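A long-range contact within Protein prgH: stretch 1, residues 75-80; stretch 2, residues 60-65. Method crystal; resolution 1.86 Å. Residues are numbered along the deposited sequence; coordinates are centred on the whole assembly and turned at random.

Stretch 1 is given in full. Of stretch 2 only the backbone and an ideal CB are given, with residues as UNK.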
ATOM      1  N   ILE A  75      24.078   2.078  23.896  1.00 32.89           N
ATOM      2  CA  ILE A  75      24.894   1.239  23.047  1.00 31.28           C
ATOM      3  C   ILE A  75      24.289   1.156  21.642  1.00 30.15           C
ATOM      4  O   ILE A  75      23.129   0.873  21.506  1.00 26.26           O
ATOM      5  CB  ILE A  75      25.026  -0.180  23.635  1.00 31.53           C
ATOM      6  CG1 ILE A  75      25.694  -0.089  24.993  1.00 35.32           C
ATOM      7  CG2 ILE A  75      25.912  -1.060  22.720  1.00 31.18           C
ATOM      8  CD1 ILE A  75      27.133   0.353  24.963  1.00 36.71           C
ATOM      9  N   LEU A  76      25.101   1.432  20.637  1.00 28.24           N
ATOM     10  CA  LEU A  76      24.664   1.235  19.289  1.00 27.01           C
ATOM     11  C   LEU A  76      25.326  -0.032  18.742  1.00 26.16           C
ATOM     12  O   LEU A  76      26.551  -0.218  18.898  1.00 26.16           O
ATOM     13  CB  LEU A  76      24.966   2.464  18.493  1.00 29.15           C
ATOM     14  CG  LEU A  76      24.384   2.517  17.046  1.00 30.08           C
ATOM     15  CD1 LEU A  76      24.056   3.931  16.751  1.00 31.99           C
ATOM     16  CD2 LEU A  76      25.443   1.957  16.141  1.00 30.91           C
ATOM     17  N   HIS A  77      24.499  -0.947  18.228  1.00 23.42           N
ATOM     18  CA  HIS A  77      25.013  -2.136  17.556  1.00 24.59           C
ATOM     19  C   HIS A  77      24.875  -1.944  16.091  1.00 22.96           C
ATOM     20  O   HIS A  77      23.740  -1.890  15.582  1.00 22.93           O
ATOM     21  CB  HIS A  77      24.235  -3.340  17.974  1.00 26.10           C
ATOM     22  CG  HIS A  77      24.176  -3.526  19.418  1.00 28.37           C
ATOM     23  ND1 HIS A  77      25.162  -4.103  20.095  1.00 28.73           N
ATOM     24  CD2 HIS A  77      23.178  -3.249  20.342  1.00 30.86           C
ATOM     25  CE1 HIS A  77      24.825  -4.186  21.398  1.00 29.66           C
ATOM     26  NE2 HIS A  77      23.626  -3.664  21.551  1.00 29.89           N
ATOM     27  N   GLU A  78      25.996  -1.809  15.382  1.00 22.68           N
ATOM     28  CA  GLU A  78      26.002  -1.806  13.919  1.00 24.86           C
ATOM     29  C   GLU A  78      25.987  -3.193  13.373  1.00 25.26           C
ATOM     30  O   GLU A  78      26.911  -3.952  13.662  1.00 24.34           O
ATOM     31  CB  GLU A  78      27.292  -1.201  13.371  1.00 29.13           C
ATOM     32  CG  GLU A  78      27.421   0.253  13.513  1.00 33.78           C
ATOM     33  CD  GLU A  78      28.426   0.871  12.528  1.00 38.10           C
ATOM     34  OE1 GLU A  78      29.034   0.230  11.625  1.00 39.20           O
ATOM     35  OE2 GLU A  78      28.525   2.064  12.659  1.00 42.56           O
ATOM     36  N   LEU A  79      25.020  -3.514  12.496  1.00 23.70           N
ATOM     37  CA  LEU A  79      24.842  -4.893  11.976  1.00 24.82           C
ATOM     38  C   LEU A  79      25.631  -5.149  10.706  1.00 29.31           C
ATOM     39  O   LEU A  79      25.406  -4.483   9.704  1.00 26.45           O
ATOM     40  CB  LEU A  79      23.383  -5.203  11.738  1.00 25.01           C
ATOM     41  CG  LEU A  79      22.522  -4.975  13.005  1.00 23.03           C
ATOM     42  CD1 LEU A  79      21.058  -5.353  12.746  1.00 23.60           C
ATOM     43  CD2 LEU A  79      22.983  -5.607  14.280  1.00 24.79           C
ATOM     44  N   LYS A  80      26.595  -6.073  10.776  1.00 33.45           N
ATOM     45  CA  LYS A  80      27.383  -6.514   9.609  1.00 36.38           C
ATOM     46  C   LYS A  80      27.041  -7.960   9.211  1.00 40.01           C
ATOM     47  O   LYS A  80      26.145  -8.569   9.781  1.00 34.56           O
ATOM     48  CB  LYS A  80      28.850  -6.444   9.967  1.00 41.26           C
ATOM     49  CG  LYS A  80      29.319  -5.058  10.439  1.00 44.68           C
ATOM     50  CD  LYS A  80      30.839  -4.931  10.264  1.00 51.82           C
ATOM     51  CE  LYS A  80      31.430  -3.773  11.060  1.00 55.07           C
ATOM     52  NZ  LYS A  80      30.737  -2.473  10.785  1.00 54.72           N
ATOM     53  N   UNK A  60      23.697   2.603   3.341  1.00 28.93           N
ATOM     54  CA  UNK A  60      22.832   2.330   4.493  1.00 30.43           C
ATOM     55  C   UNK A  60      23.311   1.086   5.241  1.00 28.78           C
ATOM     56  O   UNK A  60      23.643   0.074   4.644  1.00 32.33           O
ATOM     57  CB  UNK A  60      21.380   2.151   4.044  1.00 30.43           C
ATOM     58  N   UNK A  61      23.361   1.163   6.547  1.00 24.64           N
ATOM     59  CA  UNK A  61      23.712   0.044   7.397  1.00 24.73           C
ATOM     60  C   UNK A  61      22.618  -0.088   8.493  1.00 20.80           C
ATOM     61  O   UNK A  61      22.314   0.916   9.106  1.00 20.12           O
ATOM     62  CB  UNK A  61      25.102   0.239   8.006  1.00 24.73           C
ATOM     63  N   UNK A  62      22.139  -1.303   8.741  1.00 21.03           N
ATOM     64  CA  UNK A  62      21.095  -1.496   9.796  1.00 19.37           C
ATOM     65  C   UNK A  62      21.778  -1.383  11.148  1.00 18.88           C
ATOM     66  O   UNK A  62      23.001  -1.743  11.274  1.00 21.47           O
ATOM     67  CB  UNK A  62      20.387  -2.846   9.662  1.00 19.37           C
ATOM     68  N   UNK A  63      21.046  -0.910  12.115  1.00 18.50           N
ATOM     69  CA  UNK A  63      21.628  -0.826  13.427  1.00 19.95           C
ATOM     70  C   UNK A  63      20.582  -0.976  14.529  1.00 21.74           C
ATOM     71  O   UNK A  63      19.405  -0.761  14.261  1.00 21.29           O
ATOM     72  CB  UNK A  63      22.370   0.503  13.579  1.00 19.95           C
ATOM     73  N   UNK A  64      21.024  -1.337  15.745  1.00 21.86           N
ATOM     74  CA  UNK A  64      20.165  -1.344  16.920  1.00 23.64           C
ATOM     75  C   UNK A  64      20.678  -0.366  17.911  1.00 22.96           C
ATOM     76  O   UNK A  64      21.877  -0.282  18.174  1.00 23.47           O
ATOM     77  CB  UNK A  64      20.073  -2.737  17.545  1.00 23.64           C
ATOM     78  N   UNK A  65      19.748   0.334  18.519  1.00 25.61           N
ATOM     79  CA  UNK A  65      20.009   1.118  19.719  1.00 28.25           C
ATOM     80  C   UNK A  65      19.481   0.410  20.955  1.00 28.97           C
ATOM     81  O   UNK A  65      18.311  -0.060  21.017  1.00 28.97           O
ATOM     82  CB  UNK A  65      19.381   2.508  19.598  1.00 28.25           C
TER

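Residues 75-80 form a strand, and the second stretch runs against it in the antiparallel sense, with 165° between the N-to-C directions and the axes 4.6 Å apart at closest approach. Three backbone hydrogen bonds fix the register, so each position of the second stretch can be judged by what the neighboring strand presents to it.

Position 60 lies beyond the reach of the strand: nothing of stretch 1 comes within 5.5 Å of its ideal CB. With phi/psi of -74/135° the backbone is in a region open to nearly every residue, so neither contact nor conformation narrows the choice. The deposited residue is G60, which adds no side chain here.

At position 61 CA-to-CB points toward stretch 1, yet the ideal CB is still 5.0 Å from L79 O and 5.3 Å from E78 OE1. There is room for a side chain of moderate size. The extended backbone (-129/134°) suits a beta-branched residue; a donor such as threonine or lysine could also be considered near these oxygens, although E78 OE1 is already engaged by K80 NZ at 3.3 Å in a salt bridge. The residue is V61, chi1 t, whose CG1 packs 3.7 Å from L79 O.

Position 62 contributes chiefly through its backbone, its carbonyl O accepting a hydrogen bond from L79 N at 3.0 Å. CA-to-CB runs sideways, and the ideal CB is 4.0 Å from L79 CD1, a contact that an apolar or a short polar side chain could make equally well. It is N62, chi1 m; its CB touches the leucine methyl while its amide is hydrogen-bonded elsewhere in the structure.

Position 63 pairs with E78 without hydrogen bonds between the two, their CA atoms 4.5 Å apart. The side chain leaves on the face shared with L76 and E78, its ideal CB 4.3 Å from L76 CD2, so an apolar residue, aliphatic or aromatic, would suit. F63 takes chi1 p and brings CD1 to 4.0 Å from L76 CD1. Its CA also makes a CA-H...O contact with H77 O at 3.2 Å.

Position 64 forms the hydrogen-bonded pair with H77: its N donates to H77 O at 2.8 Å and its O accepts from H77 N at 2.7 Å. CB emerges on the face of H77, 4.2 Å from H77 CD2 and 5.2 Å from L79 CD2. A long side chain with an aliphatic stem would fit, whether its end were polar or not; the imidazole makes an acid plausible without demanding one. E64 meets this with CG 4.3 Å from L79 CD2, while OE1 is hydrogen-bonded elsewhere in the structure.

Position 65 returns to the face of L76, its non-hydrogen-bonded partner. The ideal CB is 4.5 Å from I75 O, and the extended backbone (-103/128°) beside leucine favors valine, isoleucine or leucine. The residue is I65, with CG1 4.3 Å from L76 CD1, so that this methyl contacts both I65 and F63.

Stretch 2 60-65: GVNFEI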
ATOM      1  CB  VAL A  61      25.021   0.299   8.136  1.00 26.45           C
ATOM      2  CG1 VAL A  61      25.314  -0.846   9.104  1.00 27.94           C
ATOM      3  CG2 VAL A  61      26.210   0.443   7.166  1.00 30.49           C
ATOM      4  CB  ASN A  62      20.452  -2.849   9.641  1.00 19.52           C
ATOM      5  CG  ASN A  62      19.627  -2.989   8.308  1.00 21.10           C
ATOM      6  OD1 ASN A  62      19.539  -2.027   7.485  1.00 22.82           O
ATOM      7  ND2 ASN A  62      18.985  -4.131   8.137  1.00 22.40           N
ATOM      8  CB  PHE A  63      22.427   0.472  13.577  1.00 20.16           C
ATOM      9  CG  PHE A  63      21.612   1.723  13.482  1.00 19.45           C
ATOM     10  CD1 PHE A  63      21.092   2.336  14.576  1.00 20.80           C
ATOM     11  CD2 PHE A  63      21.428   2.328  12.237  1.00 20.50           C
ATOM     12  CE1 PHE A  63      20.396   3.544  14.500  1.00 23.20           C
ATOM     13  CE2 PHE A  63      20.738   3.518  12.134  1.00 23.17           C
ATOM     14  CZ  PHE A  63      20.163   4.123  13.253  1.00 22.07           C
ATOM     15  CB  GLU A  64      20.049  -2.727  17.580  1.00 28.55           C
ATOM     16  CG  GLU A  64      19.803  -3.886  16.618  1.00 32.61           C
ATOM     17  CD  GLU A  64      19.440  -5.174  17.349  1.00 37.13           C
ATOM     18  OE1 GLU A  64      18.868  -6.092  16.747  1.00 34.69           O
ATOM     19  OE2 GLU A  64      19.618  -5.230  18.596  1.00 42.10           O
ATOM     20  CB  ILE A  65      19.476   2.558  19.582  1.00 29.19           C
ATOM     21  CG1 ILE A  65      20.184   3.201  18.389  1.00 27.34           C
ATOM     22  CG2 ILE A  65      19.705   3.328  20.889  1.00 32.87           C
ATOM     23  CD1 ILE A  65      20.101   4.693  18.342  1.00 32.89           C
TER
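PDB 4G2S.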